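Local coordinates for putative exported protein (Bacteroides fragilis, PDB 4RAA) that is of unknown function but is probably exported and folds as a six-bladed beta-propeller of the YWTD type, at residues 64-67 against 71-74. Residues are numbered along the deposited sequence; the frame is centred on the assembly and turned at random.
Sequences YVFN and AFVN
Phe72 holds CG opposite its own backbone N (chi1 178°), and this lays the ring beside its own carbonyl carbon, where it meets both Phe66 and Tyr64. Those two turn CG beside the backbone N, with chi1 -76° for Phe66, and their rings meet that of Phe72 on the same face of the sheet. The three form an aromatic cluster. The edge of Phe72 points at one face of Phe66, and CD1 of Phe72 lies over that face, offset toward the rim; the ring centroids are 5.5 Å apart. On the Tyr64 side, CE1 of Phe72 comes within 3.6 Å of Tyr64 CD1, the two planes nearly perpendicular. Tyr64 OH is anchored by the carbonyl of Leu39. Leu32 and Cys38 also pack against this cluster. The backbones pair antiparallel. Asn67 N donates to Ala71 O at 2.7 Å, and Val65 N to Asn74 O. Val65 O receives Val73 N at 2.9 Å, with the donor tilted out of the carbonyl plane, and more weakly Asn74 N. One carbonyl thus serves two successive amides. Val73 is the extra residue; its CB rests 3.9 Å from Val65 CG1. Two residues opposite one make a classic beta bulge, here in the hairpin of strands 62-67 and 72-79, part of a beta-propeller fold.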
# COMPACT_ATOMS: atom_id res chain seq x y z
N TYR A 64 18.46 -11.35 6.79
CA TYR A 64 19.39 -11.05 7.89
C TYR A 64 20.29 -9.85 7.66
O TYR A 64 20.51 -9.46 6.51
CB TYR A 64 20.32 -12.23 8.11
CG TYR A 64 19.66 -13.49 8.57
CD1 TYR A 64 18.96 -13.53 9.78
CD2 TYR A 64 19.82 -14.68 7.87
CE1 TYR A 64 18.38 -14.71 10.23
CE2 TYR A 64 19.26 -15.87 8.33
CZ TYR A 64 18.54 -15.88 9.50
OH TYR A 64 17.98 -17.05 9.94
N VAL A 65 20.80 -9.29 8.76
CA VAL A 65 21.79 -8.21 8.72
C VAL A 65 23.03 -8.72 9.46
O VAL A 65 22.96 -9.13 10.62
CB VAL A 65 21.31 -6.90 9.35
CG1 VAL A 65 22.38 -5.81 9.21
CG2 VAL A 65 20.02 -6.44 8.68
N PHE A 66 24.15 -8.72 8.73
CA PHE A 66 25.45 -9.06 9.25
C PHE A 66 26.35 -7.83 9.11
O PHE A 66 26.05 -6.89 8.37
CB PHE A 66 26.05 -10.24 8.48
CG PHE A 66 25.47 -11.56 8.85
CD1 PHE A 66 24.30 -12.02 8.25
CD2 PHE A 66 26.10 -12.38 9.80
CE1 PHE A 66 23.78 -13.27 8.58
CE2 PHE A 66 25.58 -13.63 10.13
CZ PHE A 66 24.41 -14.07 9.52
N ASN A 67 27.45 -7.88 9.84
CA ASN A 67 28.45 -6.83 9.90
C ASN A 67 29.58 -7.15 8.90
O ASN A 67 29.71 -8.30 8.48
CB ASN A 67 28.98 -6.81 11.34
CG ASN A 67 29.82 -5.61 11.67
OD1 ASN A 67 30.16 -4.77 10.83
ND2 ASN A 67 30.19 -5.53 12.94
N ALA A 71 29.81 -10.52 11.99
CA ALA A 71 28.98 -10.60 13.19
C ALA A 71 27.53 -10.39 12.82
O ALA A 71 27.23 -9.59 11.94
CB ALA A 71 29.40 -9.55 14.20
N PHE A 72 26.63 -11.09 13.51
CA PHE A 72 25.20 -10.94 13.29
C PHE A 72 24.73 -9.68 14.03
O PHE A 72 25.02 -9.52 15.22
CB PHE A 72 24.45 -12.18 13.79
CG PHE A 72 22.95 -12.08 13.65
CD1 PHE A 72 22.37 -11.90 12.40
CD2 PHE A 72 22.12 -12.21 14.77
CE1 PHE A 72 20.99 -11.82 12.26
CE2 PHE A 72 20.74 -12.13 14.63
CZ PHE A 72 20.17 -11.94 13.37
N VAL A 73 24.00 -8.81 13.32
CA VAL A 73 23.47 -7.56 13.88
C VAL A 73 22.03 -7.77 14.30
O VAL A 73 21.70 -7.54 15.46
CB VAL A 73 23.54 -6.37 12.88
CG1 VAL A 73 22.95 -5.09 13.49
CG2 VAL A 73 24.98 -6.14 12.43
N ASN A 74 21.18 -8.17 13.35
CA ASN A 74 19.74 -8.35 13.61
C ASN A 74 19.01 -8.96 12.39
O ASN A 74 19.56 -8.95 11.29
CB ASN A 74 19.08 -6.98 13.93
CG ASN A 74 17.74 -7.11 14.63
OD1 ASN A 74 17.36 -8.18 15.10
ND2 ASN A 74 17.02 -5.99 14.72